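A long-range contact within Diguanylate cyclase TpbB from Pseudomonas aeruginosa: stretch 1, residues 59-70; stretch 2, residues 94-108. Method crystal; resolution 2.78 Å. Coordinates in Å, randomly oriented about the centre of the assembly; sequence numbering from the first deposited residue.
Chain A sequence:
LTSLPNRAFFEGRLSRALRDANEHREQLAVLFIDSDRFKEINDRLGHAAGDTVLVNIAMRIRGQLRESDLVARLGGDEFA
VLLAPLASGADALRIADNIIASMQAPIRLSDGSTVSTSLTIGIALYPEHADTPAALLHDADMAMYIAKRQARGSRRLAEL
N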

ATOM      1  N   MET A  59       4.087   1.071  10.562  1.00 33.37           N
ATOM      2  CA  MET A  59       5.272   0.325  10.970  1.00 35.05           C
ATOM      3  C   MET A  59       5.278  -1.075  10.367  1.00 35.50           C
ATOM      4  O   MET A  59       6.313  -1.562   9.915  1.00 36.11           O
ATOM      5  CB  MET A  59       5.357   0.240  12.496  1.00 36.24           C
ATOM      6  CG  MET A  59       5.652   1.567  13.176  1.00 39.15           C
ATOM      7  SD  MET A  59       7.235   2.273  12.677  0.50 40.14           S
ATOM      8  CE  MET A  59       8.363   0.991  13.214  0.50 39.72           C
ATOM      9  N   ARG A  60       4.115  -1.719  10.360  1.00 35.16           N
ATOM     10  CA  ARG A  60       4.001  -3.073   9.832  1.00 35.81           C
ATOM     11  C   ARG A  60       4.271  -3.120   8.332  1.00 36.87           C
ATOM     12  O   ARG A  60       4.726  -4.136   7.806  1.00 37.24           O
ATOM     13  CB  ARG A  60       2.627  -3.665  10.152  1.00 35.53           C
ATOM     14  CG  ARG A  60       2.384  -3.866  11.639  1.00 36.03           C
ATOM     15  CD  ARG A  60       1.158  -4.724  11.898  1.00 36.37           C
ATOM     16  NE  ARG A  60       1.001  -5.027  13.317  1.00 36.49           N
ATOM     17  CZ  ARG A  60       0.051  -5.810  13.815  1.00 36.92           C
ATOM     18  NH1 ARG A  60      -0.835  -6.377  13.006  1.00 38.00           N
ATOM     19  NH2 ARG A  60      -0.015  -6.029  15.121  1.00 35.88           N
ATOM     20  N   ILE A  61       3.990  -2.017   7.645  1.00 37.13           N
ATOM     21  CA  ILE A  61       4.268  -1.923   6.218  1.00 37.86           C
ATOM     22  C   ILE A  61       5.756  -1.685   5.983  1.00 39.00           C
ATOM     23  O   ILE A  61       6.387  -2.372   5.180  1.00 39.23           O
ATOM     24  CB  ILE A  61       3.461  -0.792   5.554  1.00 37.04           C
ATOM     25  CG1 ILE A  61       1.960  -1.041   5.714  1.00 35.89           C
ATOM     26  CG2 ILE A  61       3.828  -0.670   4.082  1.00 36.15           C
ATOM     27  CD1 ILE A  61       1.092   0.031   5.091  1.00 34.86           C
ATOM     28  N   ARG A  62       6.311  -0.710   6.696  1.00 39.36           N
ATOM     29  CA  ARG A  62       7.721  -0.366   6.562  1.00 40.39           C
ATOM     30  C   ARG A  62       8.622  -1.534   6.950  1.00 41.27           C
ATOM     31  O   ARG A  62       9.639  -1.785   6.303  1.00 43.00           O
ATOM     32  CB  ARG A  62       8.054   0.857   7.418  1.00 40.23           C
ATOM     33  CG  ARG A  62       9.521   1.252   7.395  1.00 43.43           C
ATOM     34  CD  ARG A  62       9.966   1.653   5.998  1.00 46.85           C
ATOM     35  NE  ARG A  62      11.375   2.040   5.964  1.00 48.91           N
ATOM     36  CZ  ARG A  62      12.377   1.188   5.771  1.00 51.48           C
ATOM     37  NH1 ARG A  62      12.130  -0.103   5.592  1.00 51.33           N
ATOM     38  NH2 ARG A  62      13.629   1.627   5.755  1.00 49.84           N
ATOM     39  N   GLY A  63       8.244  -2.242   8.008  1.00 41.13           N
ATOM     40  CA  GLY A  63       9.043  -3.354   8.507  1.00 40.63           C
ATOM     41  C   GLY A  63       9.053  -4.543   7.567  1.00 41.41           C
ATOM     42  O   GLY A  63       9.601  -5.598   7.891  1.00 40.68           O
ATOM     43  N   GLN A  64       8.448  -4.373   6.397  1.00 40.45           N
ATOM     44  CA  GLN A  64       8.354  -5.456   5.428  1.00 39.14           C
ATOM     45  C   GLN A  64       8.918  -5.022   4.081  1.00 39.51           C
ATOM     46  O   GLN A  64       8.726  -5.699   3.071  1.00 39.97           O
ATOM     47  CB  GLN A  64       6.898  -5.894   5.266  1.00 40.14           C
ATOM     48  CG  GLN A  64       6.719  -7.393   5.109  1.00 42.78           C
ATOM     49  CD  GLN A  64       6.970  -8.139   6.404  1.00 43.99           C
ATOM     50  OE1 GLN A  64       6.872  -7.431   7.523  1.00 46.51           O
ATOM     51  NE2 GLN A  64       7.252  -9.338   6.400  1.00 44.45           N
ATOM     52  N   LEU A  65       9.617  -3.892   4.071  1.00 40.67           N
ATOM     53  CA  LEU A  65      10.136  -3.326   2.831  1.00 43.57           C
ATOM     54  C   LEU A  65      11.659  -3.254   2.813  1.00 47.21           C
ATOM     55  O   LEU A  65      12.306  -3.224   3.860  1.00 49.73           O
ATOM     56  CB  LEU A  65       9.559  -1.929   2.600  1.00 43.54           C
ATOM     57  CG  LEU A  65       8.035  -1.806   2.561  1.00 43.27           C
ATOM     58  CD1 LEU A  65       7.622  -0.366   2.302  1.00 43.11           C
ATOM     59  CD2 LEU A  65       7.450  -2.733   1.507  1.00 44.41           C
ATOM     60  N   ARG A  66      12.222  -3.225   1.610  1.00 48.41           N
ATOM     61  CA  ARG A  66      13.653  -3.032   1.434  1.00 49.47           C
ATOM     62  C   ARG A  66      13.966  -1.544   1.522  1.00 50.16           C
ATOM     63  O   ARG A  66      13.180  -0.710   1.072  1.00 52.49           O
ATOM     64  CB  ARG A  66      14.102  -3.582   0.079  1.00 50.54           C
ATOM     65  CG  ARG A  66      13.736  -5.040  -0.151  1.00 51.20           C
ATOM     66  CD  ARG A  66      13.952  -5.440  -1.601  1.00 51.40           C
ATOM     67  N   GLU A  67      15.114  -1.212   2.103  1.00 50.64           N
ATOM     68  CA  GLU A  67      15.501   0.183   2.280  1.00 51.00           C
ATOM     69  C   GLU A  67      15.362   0.982   0.986  1.00 47.56           C
ATOM     70  O   GLU A  67      15.346   2.213   1.005  1.00 46.39           O
ATOM     71  CB  GLU A  67      16.931   0.274   2.814  1.00 56.04           C
ATOM     72  CG  GLU A  67      17.090  -0.254   4.231  1.00 60.37           C
ATOM     73  CD  GLU A  67      18.542  -0.410   4.636  1.00 65.84           C
ATOM     74  OE1 GLU A  67      19.386  -0.650   3.747  1.00 69.37           O
ATOM     75  OE2 GLU A  67      18.839  -0.294   5.844  1.00 65.96           O
ATOM     76  N   SER A  68      15.257   0.274  -0.134  1.00 45.56           N
ATOM     77  CA  SER A  68      15.103   0.914  -1.437  1.00 43.66           C
ATOM     78  C   SER A  68      13.646   1.276  -1.707  1.00 41.43           C
ATOM     79  O   SER A  68      13.355   2.180  -2.491  1.00 39.66           O
ATOM     80  CB  SER A  68      15.627  -0.001  -2.545  1.00 44.66           C
ATOM     81  OG  SER A  68      15.388   0.559  -3.824  1.00 47.21           O
ATOM     82  N   ASP A  69      12.736   0.561  -1.055  1.00 40.29           N
ATOM     83  CA  ASP A  69      11.307   0.777  -1.240  1.00 38.63           C
ATOM     84  C   ASP A  69      10.837   2.029  -0.505  1.00 38.03           C
ATOM     85  O   ASP A  69      11.536   2.545   0.365  1.00 37.31           O
ATOM     86  CB  ASP A  69      10.523  -0.446  -0.764  1.00 39.20           C
ATOM     87  CG  ASP A  69      11.002  -1.730  -1.415  1.00 39.82           C
ATOM     88  OD1 ASP A  69      11.611  -1.653  -2.502  1.00 38.98           O
ATOM     89  OD2 ASP A  69      10.772  -2.815  -0.839  1.00 41.33           O
ATOM     90  N   LEU A  70       9.651   2.512  -0.860  1.00 38.43           N
ATOM     91  CA  LEU A  70       9.122   3.737  -0.274  1.00 37.90           C
ATOM     92  C   LEU A  70       7.698   3.551   0.241  1.00 38.51           C
ATOM     93  O   LEU A  70       6.867   2.917  -0.411  1.00 37.26           O
ATOM     94  CB  LEU A  70       9.159   4.874  -1.297  1.00 37.62           C
ATOM     95  CG  LEU A  70       8.931   6.291  -0.768  1.00 38.45           C
ATOM     96  CD1 LEU A  70       8.776   7.269  -1.922  1.00 39.08           C
ATOM     97  CD2 LEU A  70       7.711   6.340   0.140  1.00 38.60           C
ATOM     98  N   ARG A  94       4.819 -11.055  -3.904  1.00 37.67           N
ATOM     99  CA  ARG A  94       5.457 -11.654  -2.739  1.00 38.86           C
ATOM    100  C   ARG A  94       5.464 -10.680  -1.566  1.00 39.61           C
ATOM    101  O   ARG A  94       5.134 -11.045  -0.437  1.00 40.18           O
ATOM    102  CB  ARG A  94       6.890 -12.067  -3.082  1.00 39.14           C
ATOM    103  CG  ARG A  94       7.612 -12.824  -1.978  1.00 40.20           C
ATOM    104  CD  ARG A  94       7.276 -14.306  -2.007  1.00 40.59           C
ATOM    105  N   ILE A  95       5.846  -9.437  -1.844  1.00 38.67           N
ATOM    106  CA  ILE A  95       5.894  -8.400  -0.819  1.00 38.47           C
ATOM    107  C   ILE A  95       4.498  -8.090  -0.290  1.00 39.36           C
ATOM    108  O   ILE A  95       4.312  -7.876   0.908  1.00 39.45           O
ATOM    109  CB  ILE A  95       6.539  -7.109  -1.354  1.00 37.60           C
ATOM    110  CG1 ILE A  95       7.992  -7.369  -1.758  1.00 37.97           C
ATOM    111  CG2 ILE A  95       6.464  -6.003  -0.312  1.00 37.09           C
ATOM    112  CD1 ILE A  95       8.710  -6.144  -2.279  1.00 38.62           C
ATOM    113  N   ALA A  96       3.520  -8.070  -1.191  1.00 39.18           N
ATOM    114  CA  ALA A  96       2.133  -7.831  -0.810  1.00 39.92           C
ATOM    115  C   ALA A  96       1.631  -8.934   0.115  1.00 40.74           C
ATOM    116  O   ALA A  96       0.980  -8.663   1.124  1.00 41.11           O
ATOM    117  CB  ALA A  96       1.253  -7.728  -2.045  1.00 40.67           C
ATOM    118  N   ASP A  97       1.936 -10.180  -0.238  1.00 40.51           N
ATOM    119  CA  ASP A  97       1.574 -11.318   0.599  1.00 39.79           C
ATOM    120  C   ASP A  97       2.120 -11.129   2.008  1.00 39.41           C
ATOM    121  O   ASP A  97       1.431 -11.387   2.994  1.00 39.28           O
ATOM    122  CB  ASP A  97       2.116 -12.618   0.002  1.00 40.06           C
ATOM    123  CG  ASP A  97       1.457 -12.977  -1.314  1.00 40.87           C
ATOM    124  OD1 ASP A  97       0.481 -12.298  -1.698  1.00 41.01           O
ATOM    125  OD2 ASP A  97       1.914 -13.941  -1.964  1.00 40.93           O
ATOM    126  N   ASN A  98       3.367 -10.676   2.093  1.00 39.15           N
ATOM    127  CA  ASN A  98       4.020 -10.453   3.377  1.00 37.89           C
ATOM    128  C   ASN A  98       3.362  -9.332   4.174  1.00 36.62           C
ATOM    129  O   ASN A  98       3.206  -9.432   5.391  1.00 36.39           O
ATOM    130  CB  ASN A  98       5.507 -10.153   3.174  1.00 38.52           C
ATOM    131  CG  ASN A  98       6.235 -11.274   2.459  1.00 38.89           C
ATOM    132  OD1 ASN A  98       5.684 -12.356   2.251  1.00 39.67           O
ATOM    133  ND2 ASN A  98       7.483 -11.021   2.078  1.00 39.29           N
ATOM    134  N   ILE A  99       2.980  -8.264   3.481  1.00 34.92           N
ATOM    135  CA  ILE A  99       2.324  -7.132   4.122  1.00 33.72           C
ATOM    136  C   ILE A  99       0.984  -7.543   4.723  1.00 35.43           C
ATOM    137  O   ILE A  99       0.647  -7.152   5.840  1.00 36.55           O
ATOM    138  CB  ILE A  99       2.101  -5.973   3.132  1.00 32.27           C
ATOM    139  CG1 ILE A  99       3.441  -5.414   2.655  1.00 31.37           C
ATOM    140  CG2 ILE A  99       1.266  -4.877   3.776  1.00 32.99           C
ATOM    141  CD1 ILE A  99       3.312  -4.231   1.719  1.00 30.10           C
ATOM    142  N   ILE A 100       0.223  -8.335   3.975  1.00 34.81           N
ATOM    143  CA  ILE A 100      -1.078  -8.803   4.433  1.00 34.25           C
ATOM    144  C   ILE A 100      -0.935  -9.825   5.556  1.00 35.15           C
ATOM    145  O   ILE A 100      -1.820  -9.960   6.401  1.00 36.39           O
ATOM    146  CB  ILE A 100      -1.891  -9.426   3.283  1.00 33.85           C
ATOM    147  CG1 ILE A 100      -2.200  -8.372   2.217  1.00 33.31           C
ATOM    148  CG2 ILE A 100      -3.178 -10.044   3.811  1.00 33.51           C
ATOM    149  CD1 ILE A 100      -2.980  -8.907   1.037  1.00 33.94           C
ATOM    150  N   ALA A 101       0.185 -10.539   5.560  1.00 35.33           N
ATOM    151  CA  ALA A 101       0.438 -11.564   6.566  1.00 36.79           C
ATOM    152  C   ALA A 101       0.888 -10.953   7.890  1.00 39.48           C
ATOM    153  O   ALA A 101       0.753 -11.572   8.946  1.00 41.28           O
ATOM    154  CB  ALA A 101       1.472 -12.559   6.061  1.00 35.48           C
ATOM    155  N   SER A 102       1.422  -9.738   7.829  1.00 41.83           N
ATOM    156  CA  SER A 102       1.881  -9.047   9.029  1.00 44.49           C
ATOM    157  C   SER A 102       0.708  -8.445   9.797  1.00 48.35           C
ATOM    158  O   SER A 102       0.829  -8.116  10.977  1.00 50.18           O
ATOM    159  CB  SER A 102       2.888  -7.953   8.670  1.00 43.70           C
ATOM    160  OG  SER A 102       2.269  -6.912   7.934  1.00 44.26           O
ATOM    161  N   MET A 103      -0.426  -8.302   9.118  1.00 51.32           N
ATOM    162  CA  MET A 103      -1.624  -7.740   9.732  1.00 53.89           C
ATOM    163  C   MET A 103      -2.444  -8.814  10.435  1.00 56.95           C
ATOM    164  O   MET A 103      -3.391  -8.510  11.162  1.00 58.36           O
ATOM    165  CB  MET A 103      -2.482  -7.032   8.683  1.00 52.66           C
ATOM    166  CG  MET A 103      -1.883  -5.734   8.171  1.00 51.04           C
ATOM    167  SD  MET A 103      -1.544  -4.578   9.510  1.00 51.80           S
ATOM    168  CE  MET A 103      -3.175  -4.396  10.225  1.00 50.99           C
ATOM    169  N   GLN A 104      -2.075 -10.071  10.216  1.00 60.34           N
ATOM    170  CA  GLN A 104      -2.797 -11.192  10.804  1.00 62.60           C
ATOM    171  C   GLN A 104      -2.702 -11.170  12.327  1.00 61.32           C
ATOM    172  O   GLN A 104      -3.547 -11.737  13.019  1.00 62.33           O
ATOM    173  CB  GLN A 104      -2.268 -12.516  10.250  1.00 65.31           C
ATOM    174  CG  GLN A 104      -3.213 -13.690  10.438  1.00 70.55           C
ATOM    175  CD  GLN A 104      -2.838 -14.880   9.579  1.00 73.97           C
ATOM    176  OE1 GLN A 104      -1.745 -14.752   8.836  1.00 78.96           O
ATOM    177  NE2 GLN A 104      -3.522 -15.903   9.582  1.00 75.01           N
ATOM    178  N   ALA A 105      -1.669 -10.511  12.843  1.00 60.40           N
ATOM    179  CA  ALA A 105      -1.498 -10.362  14.283  1.00 57.81           C
ATOM    180  C   ALA A 105      -2.268  -9.146  14.787  1.00 57.94           C
ATOM    181  O   ALA A 105      -2.136  -8.051  14.241  1.00 59.84           O
ATOM    182  CB  ALA A 105      -0.024 -10.242  14.635  1.00 56.20           C
ATOM    183  N   PRO A 106      -3.082  -9.340  15.837  1.00 57.55           N
ATOM    184  CA  PRO A 106      -3.930  -8.293  16.405  1.00 55.61           C
ATOM    185  C   PRO A 106      -3.145  -7.044  16.801  1.00 53.15           C
ATOM    186  O   PRO A 106      -1.967  -7.134  17.145  1.00 52.05           O
ATOM    187  CB  PRO A 106      -4.517  -8.959  17.652  1.00 55.54           C
ATOM    188  CG  PRO A 106      -4.490 -10.416  17.347  1.00 56.56           C
ATOM    189  CD  PRO A 106      -3.245 -10.626  16.535  1.00 58.34           C
ATOM    190  N   ILE A 107      -3.807  -5.891  16.751  1.00 49.90           N
ATOM    191  CA  ILE A 107      -3.188  -4.629  17.144  1.00 48.82           C
ATOM    192  C   ILE A 107      -3.598  -4.230  18.558  1.00 49.08           C
ATOM    193  O   ILE A 107      -4.777  -4.010  18.835  1.00 48.14           O
ATOM    194  CB  ILE A 107      -3.557  -3.489  16.176  1.00 47.84           C
ATOM    195  CG1 ILE A 107      -2.959  -3.749  14.792  1.00 48.03           C
ATOM    196  CG2 ILE A 107      -3.079  -2.152  16.722  1.00 45.69           C
ATOM    197  CD1 ILE A 107      -3.253  -2.657  13.786  1.00 45.95           C
ATOM    198  N   ARG A 108      -2.615  -4.137  19.447  1.00 50.33           N
ATOM    199  CA  ARG A 108      -2.863  -3.773  20.835  1.00 51.60           C
ATOM    200  C   ARG A 108      -3.045  -2.266  20.968  1.00 53.32           C
ATOM    201  O   ARG A 108      -2.138  -1.495  20.657  1.00 57.08           O
ATOM    202  CB  ARG A 108      -1.698  -4.231  21.713  1.00 52.41           C
ATOM    203  CG  ARG A 108      -1.242  -5.656  21.444  1.00 52.51           C
TER

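The two stretches meet through an apolar patch at one end and a single extended arginine at the other, together burying 546 Å² of surface. The helical backbones come nearest where Ile-61 faces Ile-99, their CA atoms 5.9 Å apart, and Arg-60 lies beside Ser-102, with CA atoms 6.4 Å apart.

Arg-60 is the principal bump. Its CA-to-CB bond points toward stretch 2, and the rest of the side chain continues almost fully extended (chi1 m, then chi2 and chi3 t), carrying the guanidinium past Ser-102 to the loop that follows the second helix. There the backbone provides a polar hollow lined with carbonyl oxygens. NH1 of Arg-60 donates to Ala-105 O in a very short hydrogen bond of 2.5 Å, and NH2 of Arg-60 donates to Pro-106 O at 3.0 Å; a weak hydrogen bond from NH2 of Arg-60 to Ala-105 O, 3.1 Å long, ties the same group down again. Both acceptors lie near the guanidinium plane, where its N-H bonds point, while Ile-107 CG1 covers one face, 3.7 Å from Arg-60 NH2. The aliphatic shaft is packed as well: Arg-60 CD rests 3.6 Å from Met-103 SD, whose side chain, m at all three chi angles, folds so that its end comes nearer to stretch 1 than its sideways CA-to-CB bond would suggest. An arginine suits this site because it combines a long apolar stem with a flat, multiply donating head.

Near the base of the stem, Arg-60 CB lies 3.9 Å from Ser-102 OG. That hydroxyl donates to Ile-99 O at 2.7 Å, so the serine satisfies its hydroxyl on the backbone of its own stretch.

After Gly-63 leaves helical geometry, the chain carries Gln-64 and Leu-65 along the second helix. Gln-64 CG packs 3.6 Å from Asn-98 CB, an aliphatic contact between two polar residues, both partly exposed. Leu-65 starts sideways, but its end reaches in: CD2 of Leu-65 lies 3.9 Å from Ile-95 CG2 and 4.4 Å from Ile-99 CD1, bridging isoleucines one helical turn apart. Buried Ile-61 also meets this ridge, its CG2 4.3 Å from Ile-99 CD1. These branched, apolar side chains pack against one another without polar partners across the stretches.

Asp-69 lies at the end of the contact away from the arginine head. Its OD2 accepts a 2.9 Å hydrogen bond from Arg-66 N, bracing the type I turn from Arg-66 to Asp-69, and the same OD2 of Asp-69 sits 4.2 Å from Ile-95 CD1.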